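Long-range contacts in hypothetical protein yihE (PDB 1ZYL), which phosphorylates proteins, itself included, on serine and threonine using ATP, and probably suppresses the effects of stress linked to reactive oxygen species: residues I147-Y152 / A184-W189; K176-L181 / A308-Q313; Y276-L281 / D301-Q306. All blocks are in the same frame, centred on the assembly; numbering follows the deposited sequence.

Interaction 1. Residues I147-Y152 / A184-W189; sequences IGLNEY and AVTAHW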
loop_
_atom_site.group_PDB
_atom_site.type_symbol
_atom_site.label_atom_id
_atom_site.label_comp_id
_atom_site.label_asym_id
_atom_site.label_seq_id
_atom_site.Cartn_x
_atom_site.Cartn_y
_atom_site.Cartn_z
ATOM N N ILE A 147 -2.924 10.468 3.930
ATOM C CA ILE A 147 -3.968 9.646 4.530
ATOM C C ILE A 147 -4.972 10.456 5.343
ATOM O O ILE A 147 -4.608 11.281 6.186
ATOM C CB ILE A 147 -3.341 8.515 5.404
ATOM C CG1 ILE A 147 -2.680 7.476 4.500
ATOM C CG2 ILE A 147 -4.399 7.832 6.272
ATOM C CD1 ILE A 147 -2.109 6.280 5.249
ATOM N N GLY A 148 -6.244 10.217 5.067
ATOM C CA GLY A 148 -7.298 10.921 5.753
ATOM C C GLY A 148 -8.615 10.334 5.308
ATOM O O GLY A 148 -8.655 9.496 4.404
ATOM N N LEU A 149 -9.700 10.785 5.926
ATOM C CA LEU A 149 -11.038 10.283 5.630
ATOM C C LEU A 149 -11.572 10.538 4.216
ATOM O O LEU A 149 -12.355 9.742 3.698
ATOM C CB LEU A 149 -12.021 10.852 6.653
ATOM C CG LEU A 149 -11.594 10.721 8.111
ATOM C CD1 LEU A 149 -12.778 11.057 8.993
ATOM C CD2 LEU A 149 -11.090 9.307 8.393
ATOM N N ASN A 150 -11.154 11.636 3.592
ATOM C CA ASN A 150 -11.635 11.961 2.253
ATOM C C ASN A 150 -11.416 10.855 1.239
ATOM O O ASN A 150 -12.368 10.323 0.677
ATOM C CB ASN A 150 -10.975 13.235 1.732
ATOM C CG ASN A 150 -11.272 13.481 0.263
ATOM O OD1 ASN A 150 -10.358 13.663 -0.546
ATOM N ND2 ASN A 150 -12.551 13.487 -0.090
ATOM N N GLU A 151 -10.149 10.530 1.010
ATOM C CA GLU A 151 -9.751 9.500 0.055
ATOM C C GLU A 151 -10.117 8.092 0.486
ATOM O O GLU A 151 -10.461 7.243 -0.338
ATOM C CB GLU A 151 -8.236 9.553 -0.164
ATOM C CG GLU A 151 -7.725 8.542 -1.163
ATOM C CD GLU A 151 -6.223 8.533 -1.242
ATOM O OE1 GLU A 151 -5.665 8.054 -2.257
ATOM O OE2 GLU A 151 -5.596 9.002 -0.271
ATOM N N TYR A 152 -10.030 7.843 1.785
ATOM C CA TYR A 152 -10.318 6.522 2.300
ATOM C C TYR A 152 -11.772 6.197 2.581
ATOM O O TYR A 152 -12.174 5.053 2.412
ATOM C CB TYR A 152 -9.463 6.261 3.544
ATOM C CG TYR A 152 -8.062 5.831 3.186
ATOM C CD1 TYR A 152 -7.105 6.755 2.775
ATOM C CD2 TYR A 152 -7.714 4.480 3.195
ATOM C CE1 TYR A 152 -5.832 6.340 2.380
ATOM C CE2 TYR A 152 -6.454 4.055 2.805
ATOM C CZ TYR A 152 -5.514 4.985 2.400
ATOM O OH TYR A 152 -4.258 4.551 2.043
ATOM N N ALA A 184 -18.409 5.731 12.727
ATOM C CA ALA A 184 -17.582 5.232 13.813
ATOM C C ALA A 184 -16.114 5.614 13.651
ATOM O O ALA A 184 -15.500 6.130 14.577
ATOM C CB ALA A 184 -17.721 3.724 13.919
ATOM N N VAL A 185 -15.540 5.356 12.483
ATOM C CA VAL A 185 -14.140 5.701 12.268
ATOM C C VAL A 185 -13.929 7.212 12.386
ATOM O O VAL A 185 -12.962 7.655 13.004
ATOM C CB VAL A 185 -13.637 5.179 10.899
ATOM C CG1 VAL A 185 -14.666 5.422 9.852
ATOM C CG2 VAL A 185 -12.350 5.861 10.514
ATOM N N THR A 186 -14.833 8.002 11.814
ATOM C CA THR A 186 -14.710 9.454 11.905
ATOM C C THR A 186 -14.672 9.887 13.375
ATOM O O THR A 186 -13.864 10.725 13.765
ATOM C CB THR A 186 -15.889 10.187 11.202
ATOM O OG1 THR A 186 -17.102 9.483 11.468
ATOM C CG2 THR A 186 -15.685 10.267 9.696
ATOM N N ALA A 187 -15.538 9.297 14.191
ATOM C CA ALA A 187 -15.599 9.643 15.608
ATOM C C ALA A 187 -14.321 9.320 16.384
ATOM O O ALA A 187 -14.112 9.843 17.475
ATOM C CB ALA A 187 -16.800 8.956 16.270
ATOM N N HIS A 188 -13.467 8.466 15.830
ATOM C CA HIS A 188 -12.223 8.112 16.505
ATOM C C HIS A 188 -11.008 8.649 15.765
ATOM O O HIS A 188 -9.881 8.450 16.207
ATOM C CB HIS A 188 -12.098 6.592 16.632
ATOM C CG HIS A 188 -13.205 5.956 17.415
ATOM N ND1 HIS A 188 -13.276 6.019 18.789
ATOM C CD2 HIS A 188 -14.292 5.256 17.015
ATOM C CE1 HIS A 188 -14.360 5.384 19.201
ATOM N NE2 HIS A 188 -14.994 4.911 18.144
ATOM N N TRP A 189 -11.224 9.326 14.637
ATOM C CA TRP A 189 -10.102 9.863 13.870
ATOM C C TRP A 189 -9.613 11.111 14.561
ATOM O O TRP A 189 -10.342 11.702 15.347
ATOM C CB TRP A 189 -10.525 10.200 12.442
ATOM C CG TRP A 189 -9.365 10.436 11.500
ATOM C CD1 TRP A 189 -9.171 11.528 10.706
ATOM C CD2 TRP A 189 -8.260 9.553 11.241
ATOM N NE1 TRP A 189 -8.019 11.385 9.966
ATOM C CE2 TRP A 189 -7.436 10.185 10.274
ATOM C CE3 TRP A 189 -7.884 8.292 11.729
ATOM C CZ2 TRP A 189 -6.258 9.599 9.787
ATOM C CZ3 TRP A 189 -6.710 7.709 11.243
ATOM C CH2 TRP A 189 -5.913 8.368 10.280
#
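Within the kinase-like fold of the SrkA/RdoA family, the entry into helix 149-161 meets the last turn of helix 171-188 and Trp189 near its end. The evidence for close packing lies mostly with Leu149 and Trp189. The first torsion of Leu149, -49°, sets CG beside its own backbone N, so that CG and its two methyls reach across to 184-189. CD2 then lies over one face of the indole, 3.8 Å from the centroid of the five-membered ring of Trp189 and only 13° off the ring normal, a CH-pi contact. The same methyl, CD2 of Leu149, also stands 4.2 Å from CG2 of Val185, while the side chains of Leu149 and Thr186 cross obliquely. Met272 of helix 266-283 touches Leu149, Val185 and Trp189 alike, which places this patch against a third helix.

Packing is looser where the chain is still extended. CG2 of Ile147 approaches CH2 of Trp189 no nearer than 4.3 Å, and Gly148, the N-cap residue, brings its CA obliquely to the indole. Toward solvent, Ala187 turns its CB away and is exposed. Thr186 sits at this margin, partly exposed; its OG1 is hydrogen-bonded within its own helix, to Ile182 O and Ala183 O. In Trp189, CG stands anti to the backbone N (chi1 -166°), which carries the indole across to Leu149, and that backbone N donates a 3.1 Å hydrogen bond to O of Thr186.

Interaction 2. Residues K176-L181 / A308-Q313; sequences KATDEL and ATFIEQ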
loop_
_atom_site.group_PDB
_atom_site.type_symbol
_atom_site.label_atom_id
_atom_site.label_comp_id
_atom_site.label_asym_id
_atom_site.label_seq_id
_atom_site.Cartn_x
_atom_site.Cartn_y
_atom_site.Cartn_z
ATOM N N LYS A 176 -25.888 1.155 4.299
ATOM C CA LYS A 176 -26.214 1.499 5.679
ATOM C C LYS A 176 -25.059 1.058 6.572
ATOM O O LYS A 176 -24.593 1.810 7.420
ATOM C CB LYS A 176 -27.506 0.794 6.103
ATOM C CG LYS A 176 -28.076 1.209 7.454
ATOM C CD LYS A 176 -29.345 0.431 7.725
ATOM C CE LYS A 176 -30.047 0.872 8.994
ATOM N NZ LYS A 176 -29.283 0.532 10.218
ATOM N N ALA A 177 -24.603 -0.169 6.377
ATOM C CA ALA A 177 -23.492 -0.685 7.151
ATOM C C ALA A 177 -22.265 0.192 6.904
ATOM O O ALA A 177 -21.451 0.387 7.805
ATOM C CB ALA A 177 -23.198 -2.128 6.755
ATOM N N THR A 178 -22.126 0.725 5.692
ATOM C CA THR A 178 -20.982 1.580 5.395
ATOM C C THR A 178 -21.064 2.897 6.168
ATOM O O THR A 178 -20.157 3.237 6.930
ATOM C CB THR A 178 -20.865 1.871 3.883
ATOM O OG1 THR A 178 -20.480 0.673 3.201
ATOM C CG2 THR A 178 -19.817 2.929 3.621
ATOM N N ASP A 179 -22.148 3.632 5.970
ATOM C CA ASP A 179 -22.351 4.892 6.663
ATOM C C ASP A 179 -22.022 4.711 8.156
ATOM O O ASP A 179 -21.264 5.479 8.745
ATOM C CB ASP A 179 -23.809 5.348 6.489
ATOM C CG ASP A 179 -24.148 5.709 5.044
ATOM O OD1 ASP A 179 -25.330 5.974 4.746
ATOM O OD2 ASP A 179 -23.239 5.735 4.198
ATOM N N GLU A 180 -22.599 3.678 8.753
ATOM C CA GLU A 180 -22.378 3.373 10.158
ATOM C C GLU A 180 -20.898 3.205 10.445
ATOM O O GLU A 180 -20.412 3.594 11.507
ATOM C CB GLU A 180 -23.110 2.086 10.530
ATOM C CG GLU A 180 -24.496 2.279 11.148
ATOM C CD GLU A 180 -25.430 1.103 10.883
ATOM O OE1 GLU A 180 -24.952 -0.052 10.806
ATOM O OE2 GLU A 180 -26.650 1.341 10.758
ATOM N N LEU A 181 -20.179 2.620 9.495
ATOM C CA LEU A 181 -18.757 2.406 9.680
ATOM C C LEU A 181 -18.015 3.715 9.582
ATOM O O LEU A 181 -17.190 4.011 10.437
ATOM C CB LEU A 181 -18.204 1.413 8.651
ATOM C CG LEU A 181 -16.761 0.948 8.907
ATOM C CD1 LEU A 181 -16.648 0.350 10.289
ATOM C CD2 LEU A 181 -16.342 -0.068 7.869
ATOM N N ALA A 308 -21.597 -7.622 6.561
ATOM C CA ALA A 308 -21.437 -8.114 7.908
ATOM C C ALA A 308 -20.061 -7.719 8.454
ATOM O O ALA A 308 -19.922 -7.427 9.644
ATOM C CB ALA A 308 -21.604 -9.623 7.921
ATOM N N THR A 309 -19.043 -7.712 7.597
ATOM C CA THR A 309 -17.715 -7.329 8.050
ATOM C C THR A 309 -17.722 -5.872 8.492
ATOM O O THR A 309 -17.128 -5.519 9.506
ATOM C CB THR A 309 -16.652 -7.494 6.952
ATOM O OG1 THR A 309 -16.297 -8.879 6.815
ATOM C CG2 THR A 309 -15.404 -6.668 7.304
ATOM N N PHE A 310 -18.386 -5.017 7.730
ATOM C CA PHE A 310 -18.434 -3.623 8.112
ATOM C C PHE A 310 -19.144 -3.513 9.461
ATOM O O PHE A 310 -18.589 -2.973 10.414
ATOM C CB PHE A 310 -19.145 -2.792 7.030
ATOM C CG PHE A 310 -18.321 -2.588 5.776
ATOM C CD1 PHE A 310 -18.796 -1.790 4.744
ATOM C CD2 PHE A 310 -17.059 -3.172 5.640
ATOM C CE1 PHE A 310 -18.023 -1.570 3.593
ATOM C CE2 PHE A 310 -16.277 -2.960 4.491
ATOM C CZ PHE A 310 -16.762 -2.157 3.472
ATOM N N ILE A 311 -20.359 -4.043 9.553
ATOM C CA ILE A 311 -21.103 -3.996 10.807
ATOM C C ILE A 311 -20.252 -4.476 11.983
ATOM O O ILE A 311 -20.331 -3.932 13.089
ATOM C CB ILE A 311 -22.388 -4.857 10.728
ATOM C CG1 ILE A 311 -23.426 -4.140 9.861
ATOM C CG2 ILE A 311 -22.939 -5.130 12.138
ATOM C CD1 ILE A 311 -24.776 -4.794 9.835
ATOM N N GLU A 312 -19.434 -5.498 11.748
ATOM C CA GLU A 312 -18.581 -6.028 12.802
ATOM C C GLU A 312 -17.477 -5.046 13.208
ATOM O O GLU A 312 -17.141 -4.932 14.390
ATOM C CB GLU A 312 -17.963 -7.351 12.361
ATOM C CG GLU A 312 -18.361 -8.513 13.245
ATOM C CD GLU A 312 -18.298 -8.153 14.721
ATOM O OE1 GLU A 312 -17.232 -7.676 15.177
ATOM O OE2 GLU A 312 -19.319 -8.345 15.422
ATOM N N GLN A 313 -16.927 -4.332 12.227
ATOM C CA GLN A 313 -15.866 -3.360 12.484
ATOM C C GLN A 313 -16.325 -2.211 13.358
ATOM O O GLN A 313 -15.563 -1.728 14.189
ATOM C CB GLN A 313 -15.304 -2.798 11.169
ATOM C CG GLN A 313 -14.010 -3.457 10.725
ATOM C CD GLN A 313 -12.878 -3.233 11.710
ATOM O OE1 GLN A 313 -12.475 -2.102 11.946
ATOM N NE2 GLN A 313 -12.362 -4.312 12.285
#
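Helix segments 176-181 and 308-313 run in nearly the same direction, their axes inclined by 25° and approaching to 8.5 Å. The CA atoms of Ala177 and Ile311 come closest, 5.5 Å apart, a spacing that a small residue permits: the methyl CB of Ala177 points at the partner helix and meets CG1 of Ile311 at 3.7 Å.

Phe310 is the chief wedge. With CG anti to its carbonyl carbon, its ring extends beside Thr178 and beneath the end of Leu181, the two side chains approaching it differently. Leu181 crosses it at about a right angle and sets CD2 over one face, 4.2 Å from the Phe310 ring centroid and 26° off the normal, as a CH-pi contact. Thr178 instead lies alongside, with OG1 in the ring plane, 3.3 Å from the edge atom CE1 of Phe310; that oxygen is already hydrogen-bonded to Phe174 O within its own helix. The second branch of Leu181, CD1, reaches the CB of Gln313 at 3.5 Å. An alanine at Phe310 would lose the ring face under Leu181 CD2 and the edge beside Thr178, and would probably loosen the fit of the two helices. On the exposed margin, within 176-181 itself, NZ of Lys176 makes a 2.8 Å salt bridge to OE2 of Glu180, on the syn lone pair of that oxygen.

Around the pair, Phe310 also touches Leu278 and Gln313 touches Glu267 and Arg270, all of helix 266-283, while Thr178 rests on Arg157 and Phe160 of helix 149-161. The contact thus joins helices 171-188 and 300-316 with both of these helices alongside.

Interaction 3. Residues Y276-L281 / D301-Q306; sequences YYLAWL and DYWLRQ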
loop_
_atom_site.group_PDB
_atom_site.type_symbol
_atom_site.label_atom_id
_atom_site.label_comp_id
_atom_site.label_asym_id
_atom_site.label_seq_id
_atom_site.Cartn_x
_atom_site.Cartn_y
_atom_site.Cartn_z
ATOM N N TYR A 276 -11.745 1.429 1.490
ATOM C CA TYR A 276 -11.079 1.935 0.300
ATOM C C TYR A 276 -10.835 0.814 -0.706
ATOM O O TYR A 276 -11.025 0.994 -1.912
ATOM C CB TYR A 276 -9.740 2.606 0.645
ATOM C CG TYR A 276 -8.995 3.120 -0.578
ATOM C CD1 TYR A 276 -9.459 4.232 -1.289
ATOM C CD2 TYR A 276 -7.869 2.458 -1.061
ATOM C CE1 TYR A 276 -8.820 4.666 -2.456
ATOM C CE2 TYR A 276 -7.221 2.881 -2.222
ATOM C CZ TYR A 276 -7.700 3.984 -2.917
ATOM O OH TYR A 276 -7.060 4.395 -4.072
ATOM N N TYR A 277 -10.412 -0.340 -0.201
ATOM C CA TYR A 277 -10.119 -1.497 -1.044
ATOM C C TYR A 277 -11.280 -1.922 -1.949
ATOM O O TYR A 277 -11.075 -2.514 -3.012
ATOM C CB TYR A 277 -9.674 -2.664 -0.158
ATOM C CG TYR A 277 -9.514 -3.974 -0.876
ATOM C CD1 TYR A 277 -10.589 -4.837 -1.027
ATOM C CD2 TYR A 277 -8.280 -4.362 -1.394
ATOM C CE1 TYR A 277 -10.451 -6.065 -1.675
ATOM C CE2 TYR A 277 -8.123 -5.596 -2.052
ATOM C CZ TYR A 277 -9.218 -6.441 -2.185
ATOM O OH TYR A 277 -9.088 -7.660 -2.812
ATOM N N LEU A 278 -12.500 -1.620 -1.529
ATOM C CA LEU A 278 -13.652 -1.987 -2.327
ATOM C C LEU A 278 -13.760 -1.054 -3.515
ATOM O O LEU A 278 -14.094 -1.486 -4.612
ATOM C CB LEU A 278 -14.933 -1.939 -1.486
ATOM C CG LEU A 278 -15.497 -3.279 -1.001
ATOM C CD1 LEU A 278 -14.482 -4.018 -0.162
ATOM C CD2 LEU A 278 -16.751 -3.028 -0.203
ATOM N N ALA A 279 -13.474 0.227 -3.303
ATOM C CA ALA A 279 -13.535 1.196 -4.393
ATOM C C ALA A 279 -12.354 0.947 -5.332
ATOM O O ALA A 279 -12.467 1.051 -6.556
ATOM C CB ALA A 279 -13.486 2.619 -3.841
ATOM N N TRP A 280 -11.220 0.607 -4.734
ATOM C CA TRP A 280 -10.003 0.335 -5.479
ATOM C C TRP A 280 -10.281 -0.732 -6.525
ATOM O O TRP A 280 -9.983 -0.536 -7.693
ATOM C CB TRP A 280 -8.907 -0.131 -4.520
ATOM C CG TRP A 280 -7.607 -0.407 -5.165
ATOM C CD1 TRP A 280 -6.659 0.501 -5.518
ATOM C CD2 TRP A 280 -7.089 -1.690 -5.515
ATOM N NE1 TRP A 280 -5.568 -0.136 -6.064
ATOM C CE2 TRP A 280 -5.807 -1.484 -6.075
ATOM C CE3 TRP A 280 -7.578 -2.995 -5.410
ATOM C CZ2 TRP A 280 -5.004 -2.545 -6.528
ATOM C CZ3 TRP A 280 -6.779 -4.052 -5.861
ATOM C CH2 TRP A 280 -5.506 -3.816 -6.411
ATOM N N LEU A 281 -10.844 -1.860 -6.100
ATOM C CA LEU A 281 -11.177 -2.951 -7.020
ATOM C C LEU A 281 -12.188 -2.472 -8.035
ATOM O O LEU A 281 -11.993 -2.616 -9.232
ATOM C CB LEU A 281 -11.777 -4.134 -6.273
ATOM C CG LEU A 281 -10.834 -5.011 -5.461
ATOM C CD1 LEU A 281 -11.656 -5.870 -4.530
ATOM C CD2 LEU A 281 -9.984 -5.861 -6.388
ATOM N N ASP A 301 -23.259 -13.194 -2.157
ATOM C CA ASP A 301 -22.484 -13.758 -1.053
ATOM C C ASP A 301 -21.414 -12.775 -0.620
ATOM O O ASP A 301 -21.302 -12.432 0.553
ATOM C CB ASP A 301 -21.808 -15.073 -1.464
ATOM C CG ASP A 301 -22.796 -16.208 -1.675
ATOM O OD1 ASP A 301 -23.627 -16.108 -2.602
ATOM O OD2 ASP A 301 -22.741 -17.203 -0.916
ATOM N N TYR A 302 -20.642 -12.314 -1.591
ATOM C CA TYR A 302 -19.570 -11.376 -1.335
ATOM C C TYR A 302 -20.043 -10.069 -0.713
ATOM O O TYR A 302 -19.436 -9.583 0.235
ATOM C CB TYR A 302 -18.816 -11.104 -2.633
ATOM C CG TYR A 302 -17.681 -10.131 -2.483
ATOM C CD1 TYR A 302 -17.830 -8.802 -2.854
ATOM C CD2 TYR A 302 -16.466 -10.535 -1.933
ATOM C CE1 TYR A 302 -16.796 -7.893 -2.678
ATOM C CE2 TYR A 302 -15.426 -9.637 -1.751
ATOM C CZ TYR A 302 -15.597 -8.316 -2.125
ATOM O OH TYR A 302 -14.578 -7.413 -1.930
ATOM N N TRP A 303 -21.120 -9.493 -1.236
ATOM C CA TRP A 303 -21.624 -8.238 -0.682
ATOM C C TRP A 303 -22.379 -8.418 0.618
ATOM O O TRP A 303 -22.648 -7.450 1.317
ATOM C CB TRP A 303 -22.483 -7.483 -1.701
ATOM C CG TRP A 303 -21.653 -6.980 -2.816
ATOM C CD1 TRP A 303 -21.418 -7.602 -4.001
ATOM C CD2 TRP A 303 -20.811 -5.822 -2.799
ATOM N NE1 TRP A 303 -20.475 -6.915 -4.723
ATOM C CE2 TRP A 303 -20.083 -5.817 -4.009
ATOM C CE3 TRP A 303 -20.595 -4.790 -1.875
ATOM C CZ2 TRP A 303 -19.156 -4.823 -4.321
ATOM C CZ3 TRP A 303 -19.670 -3.799 -2.188
ATOM C CH2 TRP A 303 -18.962 -3.825 -3.402
ATOM N N LEU A 304 -22.724 -9.655 0.950
ATOM C CA LEU A 304 -23.403 -9.912 2.208
ATOM C C LEU A 304 -22.324 -10.031 3.261
ATOM O O LEU A 304 -22.446 -9.461 4.339
ATOM C CB LEU A 304 -24.203 -11.205 2.154
ATOM C CG LEU A 304 -25.436 -11.166 1.261
ATOM C CD1 LEU A 304 -26.169 -12.479 1.386
ATOM C CD2 LEU A 304 -26.325 -10.015 1.659
ATOM N N ARG A 305 -21.262 -10.769 2.937
ATOM C CA ARG A 305 -20.142 -10.960 3.854
ATOM C C ARG A 305 -19.501 -9.623 4.166
ATOM O O ARG A 305 -19.119 -9.357 5.302
ATOM C CB ARG A 305 -19.069 -11.873 3.249
ATOM C CG ARG A 305 -19.514 -13.284 2.924
ATOM C CD ARG A 305 -18.312 -14.226 2.860
ATOM N NE ARG A 305 -18.508 -15.335 1.927
ATOM C CZ ARG A 305 -18.509 -15.207 0.600
ATOM N NH1 ARG A 305 -18.696 -16.273 -0.169
ATOM N NH2 ARG A 305 -18.319 -14.017 0.035
ATOM N N GLN A 306 -19.379 -8.790 3.141
ATOM C CA GLN A 306 -18.768 -7.479 3.288
ATOM C C GLN A 306 -19.620 -6.644 4.231
ATOM O O GLN A 306 -19.097 -5.995 5.135
ATOM C CB GLN A 306 -18.664 -6.799 1.923
ATOM C CG GLN A 306 -17.486 -5.861 1.769
ATOM C CD GLN A 306 -16.160 -6.579 1.837
ATOM O OE1 GLN A 306 -15.949 -7.578 1.147
ATOM N NE2 GLN A 306 -15.250 -6.069 2.663
#
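Leu278 carries most of the contact between 276-281 and 301-306. Its CB points toward the partner segment, and the two methyls diverge from CG and divide the work. CD1 meets the amide end of Gln306, 3.6 Å from NE2 and 3.7 Å from CD of that residue, and also lies 3.8 Å from OH of Tyr302. CD2 takes the carbon surfaces: it is 3.5 Å from CG of Gln306 and 3.6 Å from CZ3 of Trp303, which it approaches obliquely.

These segments belong to helices 266-283 and 300-316 of the helical lobe of this kinase-like fold, and they run antiparallel, at 156°. Their axes stay 13.4 Å apart, so the separation is spanned by side chains meeting tip to tip. Gln306, bent at chi2, and Trp303 both reach toward Leu278 in this way; the indole NE1 is hydrogen-bonded elsewhere, to Leu297 O. Phe160 of helix 149-161 also touches Leu278. Beside the leucine, the phenol of Tyr302 extends with CG anti to its backbone N, and its OH ends 4.2 Å from CD1 of Leu281 and near the ring edge of Tyr277.

Four helices, 149-161, 171-188, 266-283 and 300-316, carry the three contacts. Interaction 1 and interaction 2 share helix 171-188, their centres about 14 Å apart, and their segments alternate along the chain. Interaction 3 lies entirely within the sequence between the two segments of interaction 2, shares helix 300-316 with it, and is about 11 Å away centre to centre; Phe310 CZ and Leu278 CD2, 3.8 Å apart, join them. Interactions 1 and 3, about 18 Å apart, touch through Tyr152 and Tyr276. Of the helices paired here, 171-188 and 300-316 are far apart in sequence. Ile147 and Tyr277 come to about 9 Å, between side chains, from Asp201, the probable proton acceptor.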